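Local coordinates for sister chromatid cohesion protein (Chaetomium thermophilum, PDB 5T8V) that probably loads cohesin onto chromatin as a member of the SCC2/Nipped-B family, this chain being its C-terminal HEAT-repeat fragment, at residues 840-854 / 877-891. Residues are numbered along the deposited sequence; the frame is centred on the assembly and turned at random.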
loop_
_atom_site.group_PDB
_atom_site.type_symbol
_atom_site.label_atom_id
_atom_site.label_comp_id
_atom_site.label_asym_id
_atom_site.label_seq_id
_atom_site.Cartn_x
_atom_site.Cartn_y
_atom_site.Cartn_z
ATOM N N ARG A 840 -11.062 9.610 -42.982
ATOM C CA ARG A 840 -11.408 10.741 -42.128
ATOM C C ARG A 840 -10.521 10.785 -40.886
ATOM O O ARG A 840 -9.878 11.804 -40.592
ATOM C CB ARG A 840 -12.886 10.620 -41.753
ATOM C CG ARG A 840 -13.455 11.675 -40.831
ATOM C CD ARG A 840 -14.798 11.184 -40.310
ATOM N NE ARG A 840 -15.744 12.261 -40.038
ATOM C CZ ARG A 840 -17.031 12.072 -39.766
ATOM N NH1 ARG A 840 -17.820 13.112 -39.532
ATOM N NH2 ARG A 840 -17.534 10.844 -39.733
ATOM N N ASP A 841 -10.463 9.670 -40.154
ATOM C CA ASP A 841 -9.699 9.623 -38.913
ATOM C C ASP A 841 -8.212 9.847 -39.154
ATOM O O ASP A 841 -7.529 10.436 -38.310
ATOM C CB ASP A 841 -9.931 8.284 -38.215
ATOM C CG ASP A 841 -11.383 8.069 -37.839
ATOM O OD1 ASP A 841 -12.091 9.075 -37.615
ATOM O OD2 ASP A 841 -11.816 6.898 -37.762
ATOM N N VAL A 842 -7.687 9.379 -40.289
ATOM C CA VAL A 842 -6.289 9.638 -40.622
ATOM C C VAL A 842 -6.079 11.121 -40.898
ATOM O O VAL A 842 -5.079 11.717 -40.472
ATOM C CB VAL A 842 -5.859 8.775 -41.822
ATOM C CG1 VAL A 842 -4.424 9.092 -42.231
ATOM C CG2 VAL A 842 -5.998 7.294 -41.494
ATOM N N LEU A 843 -7.010 11.742 -41.618
ATOM C CA LEU A 843 -6.881 13.159 -41.920
ATOM C C LEU A 843 -6.997 14.021 -40.673
ATOM O O LEU A 843 -6.484 15.144 -40.666
ATOM C CB LEU A 843 -7.931 13.568 -42.950
ATOM C CG LEU A 843 -7.754 12.878 -44.305
ATOM C CD1 LEU A 843 -8.988 13.068 -45.157
ATOM C CD2 LEU A 843 -6.523 13.405 -45.026
ATOM N N GLN A 844 -7.648 13.528 -39.617
ATOM C CA GLN A 844 -7.691 14.302 -38.382
ATOM C C GLN A 844 -6.308 14.446 -37.755
ATOM O O GLN A 844 -6.018 15.477 -37.137
ATOM C CB GLN A 844 -8.663 13.665 -37.387
ATOM C CG GLN A 844 -10.126 13.950 -37.694
ATOM C CD GLN A 844 -10.421 15.437 -37.778
ATOM O OE1 GLN A 844 -10.708 15.965 -38.852
ATOM N NE2 GLN A 844 -10.339 16.122 -36.643
ATOM N N VAL A 845 -5.446 13.443 -37.907
ATOM C CA VAL A 845 -4.084 13.533 -37.379
ATOM C C VAL A 845 -3.152 14.211 -38.379
ATOM O O VAL A 845 -2.275 14.989 -37.989
ATOM C CB VAL A 845 -3.566 12.135 -36.970
ATOM C CG1 VAL A 845 -3.699 11.136 -38.097
ATOM C CG2 VAL A 845 -2.114 12.207 -36.503
ATOM N N LEU A 846 -3.322 13.937 -39.675
ATOM C CA LEU A 846 -2.558 14.678 -40.674
ATOM C C LEU A 846 -2.794 16.176 -40.545
ATOM O O LEU A 846 -1.880 16.975 -40.782
ATOM C CB LEU A 846 -2.928 14.205 -42.080
ATOM C CG LEU A 846 -2.258 12.920 -42.565
ATOM C CD1 LEU A 846 -2.872 12.458 -43.876
ATOM C CD2 LEU A 846 -0.761 13.137 -42.727
ATOM N N MET A 847 -4.010 16.568 -40.165
ATOM C CA MET A 847 -4.338 17.975 -39.970
ATOM C C MET A 847 -3.418 18.613 -38.935
ATOM O O MET A 847 -2.734 19.608 -39.210
ATOM C CB MET A 847 -5.803 18.078 -39.542
ATOM C CG MET A 847 -6.353 19.474 -39.366
ATOM S SD MET A 847 -8.065 19.369 -38.806
ATOM C CE MET A 847 -8.539 21.092 -38.774
ATOM N N ILE A 848 -3.390 18.044 -37.728
ATOM C CA ILE A 848 -2.575 18.603 -36.655
ATOM C C ILE A 848 -1.090 18.478 -36.969
ATOM O O ILE A 848 -0.286 19.307 -36.524
ATOM C CB ILE A 848 -2.933 17.935 -35.314
ATOM C CG1 ILE A 848 -2.793 16.410 -35.411
ATOM C CG2 ILE A 848 -4.344 18.347 -34.900
ATOM C CD1 ILE A 848 -3.288 15.653 -34.199
ATOM N N PHE A 849 -0.694 17.465 -37.743
ATOM C CA PHE A 849 0.691 17.399 -38.200
ATOM C C PHE A 849 1.034 18.597 -39.077
ATOM O O PHE A 849 2.042 19.277 -38.855
ATOM C CB PHE A 849 0.939 16.096 -38.956
ATOM C CG PHE A 849 1.605 15.043 -38.130
ATOM C CD1 PHE A 849 0.857 14.200 -37.328
ATOM C CD2 PHE A 849 2.982 14.900 -38.148
ATOM C CE1 PHE A 849 1.466 13.234 -36.566
ATOM C CE2 PHE A 849 3.599 13.932 -37.386
ATOM C CZ PHE A 849 2.840 13.098 -36.593
ATOM N N ALA A 850 0.204 18.866 -40.087
ATOM C CA ALA A 850 0.434 20.022 -40.943
ATOM C C ALA A 850 0.446 21.311 -40.132
ATOM O O ALA A 850 1.207 22.237 -40.434
ATOM C CB ALA A 850 -0.630 20.082 -42.036
ATOM N N LYS A 851 -0.393 21.392 -39.095
ATOM C CA LYS A 851 -0.353 22.557 -38.218
ATOM C C LYS A 851 0.986 22.654 -37.495
ATOM O O LYS A 851 1.532 23.750 -37.329
ATOM C CB LYS A 851 -1.506 22.493 -37.214
ATOM C CG LYS A 851 -1.317 23.335 -35.950
ATOM C CD LYS A 851 -1.139 24.819 -36.252
ATOM C CE LYS A 851 -0.798 25.592 -34.986
ATOM N NZ LYS A 851 -0.422 27.006 -35.262
ATOM N N ALA A 852 1.535 21.516 -37.067
ATOM C CA ALA A 852 2.763 21.541 -36.277
ATOM C C ALA A 852 3.971 21.891 -37.139
ATOM O O ALA A 852 4.761 22.775 -36.785
ATOM C CB ALA A 852 2.969 20.192 -35.590
ATOM N N GLU A 853 4.137 21.205 -38.269
ATOM C CA GLU A 853 5.304 21.422 -39.120
ATOM C C GLU A 853 4.946 21.000 -40.537
ATOM O O GLU A 853 4.852 19.802 -40.821
ATOM C CB GLU A 853 6.504 20.640 -38.598
ATOM C CG GLU A 853 7.766 20.803 -39.426
ATOM C CD GLU A 853 8.261 22.236 -39.462
ATOM O OE1 GLU A 853 8.035 22.967 -38.476
ATOM O OE2 GLU A 853 8.873 22.631 -40.478
ATOM N N ALA A 854 4.759 21.982 -41.421
ATOM C CA ALA A 854 4.384 21.703 -42.801
ATOM C C ALA A 854 5.544 21.185 -43.640
ATOM O O ALA A 854 5.308 20.607 -44.707
ATOM C CB ALA A 854 3.816 22.962 -43.451
ATOM N N ASP A 877 -19.777 15.055 -45.493
ATOM C CA ASP A 877 -18.761 14.853 -44.470
ATOM C C ASP A 877 -17.880 16.091 -44.366
ATOM O O ASP A 877 -16.956 16.272 -45.164
ATOM C CB ASP A 877 -17.918 13.614 -44.779
ATOM C CG ASP A 877 -17.013 13.223 -43.626
ATOM O OD1 ASP A 877 -17.334 13.575 -42.469
ATOM O OD2 ASP A 877 -15.984 12.562 -43.875
ATOM N N LEU A 878 -18.167 16.954 -43.390
ATOM C CA LEU A 878 -17.450 18.218 -43.266
ATOM C C LEU A 878 -16.086 18.048 -42.613
ATOM O O LEU A 878 -15.177 18.843 -42.875
ATOM C CB LEU A 878 -18.283 19.215 -42.463
ATOM C CG LEU A 878 -19.675 19.521 -43.022
ATOM C CD1 LEU A 878 -20.442 20.426 -42.070
ATOM C CD2 LEU A 878 -19.581 20.148 -44.412
ATOM N N THR A 879 -15.926 17.035 -41.761
ATOM C CA THR A 879 -14.640 16.797 -41.116
ATOM C C THR A 879 -13.528 16.668 -42.151
ATOM O O THR A 879 -12.514 17.372 -42.086
ATOM C CB THR A 879 -14.722 15.534 -40.258
ATOM O OG1 THR A 879 -15.844 15.628 -39.371
ATOM C CG2 THR A 879 -13.451 15.345 -39.443
ATOM N N VAL A 880 -13.706 15.765 -43.117
ATOM C CA VAL A 880 -12.696 15.563 -44.154
ATOM C C VAL A 880 -12.432 16.863 -44.905
ATOM O O VAL A 880 -11.280 17.205 -45.200
ATOM C CB VAL A 880 -13.128 14.431 -45.109
ATOM C CG1 VAL A 880 -14.536 14.661 -45.642
ATOM C CG2 VAL A 880 -12.149 14.292 -46.266
ATOM N N SER A 881 -13.491 17.606 -45.230
ATOM C CA SER A 881 -13.329 18.838 -45.996
ATOM C C SER A 881 -12.472 19.846 -45.238
ATOM O O SER A 881 -11.462 20.340 -45.754
ATOM C CB SER A 881 -14.702 19.427 -46.324
ATOM O OG SER A 881 -15.472 18.527 -47.104
ATOM N N ARG A 882 -12.866 20.168 -44.003
ATOM C CA ARG A 882 -12.072 21.088 -43.197
ATOM C C ARG A 882 -10.640 20.588 -43.061
ATOM O O ARG A 882 -9.687 21.377 -43.115
ATOM C CB ARG A 882 -12.713 21.276 -41.823
ATOM C CG ARG A 882 -12.253 22.541 -41.107
ATOM C CD ARG A 882 -13.028 22.779 -39.820
ATOM N NE ARG A 882 -12.300 22.311 -38.641
ATOM C CZ ARG A 882 -11.475 23.058 -37.911
ATOM N NH1 ARG A 882 -10.863 22.531 -36.858
ATOM N NH2 ARG A 882 -11.256 24.330 -38.225
ATOM N N ALA A 883 -10.466 19.274 -42.904
ATOM C CA ALA A 883 -9.126 18.709 -42.801
ATOM C C ALA A 883 -8.292 19.052 -44.029
ATOM O O ALA A 883 -7.189 19.599 -43.911
ATOM C CB ALA A 883 -9.206 17.196 -42.610
ATOM N N VAL A 884 -8.806 18.751 -45.225
ATOM C CA VAL A 884 -8.001 18.942 -46.428
ATOM C C VAL A 884 -7.753 20.425 -46.683
ATOM O O VAL A 884 -6.642 20.822 -47.054
ATOM C CB VAL A 884 -8.654 18.254 -47.643
ATOM C CG1 VAL A 884 -8.798 16.759 -47.388
ATOM C CG2 VAL A 884 -10.000 18.874 -47.980
ATOM N N VAL A 885 -8.769 21.272 -46.487
ATOM C CA VAL A 885 -8.556 22.695 -46.741
ATOM C C VAL A 885 -7.555 23.271 -45.749
ATOM O O VAL A 885 -6.796 24.186 -46.086
ATOM C CB VAL A 885 -9.883 23.479 -46.708
ATOM C CG1 VAL A 885 -10.846 22.940 -47.756
ATOM C CG2 VAL A 885 -10.506 23.425 -45.332
ATOM N N VAL A 886 -7.528 22.754 -44.518
ATOM C CA VAL A 886 -6.537 23.218 -43.552
ATOM C C VAL A 886 -5.151 22.709 -43.927
ATOM O O VAL A 886 -4.147 23.410 -43.745
ATOM C CB VAL A 886 -6.937 22.789 -42.129
ATOM C CG1 VAL A 886 -5.775 22.969 -41.154
ATOM C CG2 VAL A 886 -8.135 23.603 -41.664
ATOM N N ILE A 887 -5.067 21.488 -44.455
ATOM C CA ILE A 887 -3.774 20.951 -44.861
ATOM C C ILE A 887 -3.210 21.753 -46.027
ATOM O O ILE A 887 -2.002 22.008 -46.091
ATOM C CB ILE A 887 -3.898 19.454 -45.198
ATOM C CG1 ILE A 887 -4.217 18.660 -43.928
ATOM C CG2 ILE A 887 -2.604 18.929 -45.826
ATOM C CD1 ILE A 887 -4.632 17.225 -44.178
ATOM N N TYR A 888 -4.065 22.159 -46.970
ATOM C CA TYR A 888 -3.608 23.052 -48.032
ATOM C C TYR A 888 -3.234 24.418 -47.473
ATOM O O TYR A 888 -2.224 25.008 -47.877
ATOM C CB TYR A 888 -4.693 23.200 -49.103
ATOM C CG TYR A 888 -4.735 22.096 -50.142
ATOM C CD1 TYR A 888 -4.003 20.925 -49.982
ATOM C CD2 TYR A 888 -5.499 22.235 -51.293
ATOM C CE1 TYR A 888 -4.041 19.924 -50.934
ATOM C CE2 TYR A 888 -5.541 21.240 -52.250
ATOM C CZ TYR A 888 -4.810 20.088 -52.066
ATOM O OH TYR A 888 -4.849 19.095 -53.016
ATOM N N ARG A 889 -4.035 24.929 -46.540
ATOM C CA ARG A 889 -3.768 26.232 -45.941
ATOM C C ARG A 889 -2.385 26.271 -45.299
ATOM O O ARG A 889 -1.628 27.231 -45.484
ATOM C CB ARG A 889 -4.857 26.543 -44.913
ATOM C CG ARG A 889 -4.652 27.805 -44.096
ATOM C CD ARG A 889 -5.808 27.984 -43.125
ATOM N NE ARG A 889 -5.665 29.167 -42.284
ATOM C CZ ARG A 889 -6.579 29.576 -41.410
ATOM N NH1 ARG A 889 -7.711 28.900 -41.263
ATOM N NH2 ARG A 889 -6.366 30.665 -40.683
ATOM N N ARG A 890 -2.037 25.228 -44.543
ATOM C CA ARG A 890 -0.775 25.219 -43.814
ATOM C C ARG A 890 0.393 24.801 -44.701
ATOM O O ARG A 890 1.487 25.366 -44.599
ATOM C CB ARG A 890 -0.879 24.283 -42.608
ATOM C CG ARG A 890 -1.873 24.732 -41.546
ATOM C CD ARG A 890 -1.321 25.878 -40.713
ATOM N NE ARG A 890 -2.186 26.194 -39.576
ATOM C CZ ARG A 890 -3.155 27.106 -39.586
ATOM N NH1 ARG A 890 -3.404 27.820 -40.677
ATOM N NH2 ARG A 890 -3.882 27.310 -38.495
ATOM N N VAL A 891 0.180 23.820 -45.575
ATOM C CA VAL A 891 1.274 23.259 -46.362
ATOM C C VAL A 891 1.595 24.148 -47.554
ATOM O O VAL A 891 2.738 24.577 -47.746
ATOM C CB VAL A 891 0.931 21.830 -46.820
ATOM C CG1 VAL A 891 2.009 21.288 -47.761
ATOM C CG2 VAL A 891 0.760 20.909 -45.617
#
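Helix 840-852, which carries Leu843 and Met847, and helix 878-891, which carries Ala883 and Ile887, run nearly parallel, with axes 8.7 Å apart at closest approach and 17° between their directions. Two knobs-into-holes fits hold the apolar part of the contact. Leu843 sits among Val880, Ala883, Val884 and Ile887. Its CD1 lies 3.6 Å from CG2 of Val880, and the two side chains run alongside each other. In return, Ile887 enters the hole made by Leu843, Leu846, Met847 and Ala850. Small residues let the backbones come close: CB of Ala883 meets CB of Leu843 at 3.9 Å, and CB of Ala850 packs on CG2 of Val891.

Met847 is fully extended, with CG anti to the backbone N (chi1 -177°). This carries its CE across the helix interface, against CG2 of Val886 and over one face of the Arg882 guanidinium. The charge of Arg882 is met elsewhere, by Asp924.

At the start of the pair, Arg840 reaches across to two residues. Its NH1 donates to OG1 of Thr879 at 3.2 Å, nearly in the guanidinium plane. OD1 of Asp877 stands over a face of the same group, 3.0 Å from NH1. This salt bridge therefore rests on charge alone. At the other end, the Lys851 chain runs beside Arg890, and CB of Ala854 lies against the carbonyl O of Arg890.

Such same-direction packing of helices fits an alpha-solenoid of HEAT repeats, in which successive repeats stack side by side. Helices 773-786, 791-801 and 808-824 pack on other sides of helix 840-852, while helix 919-935 touches helix 878-891 through Ser881, Val885, Val886 and Arg889.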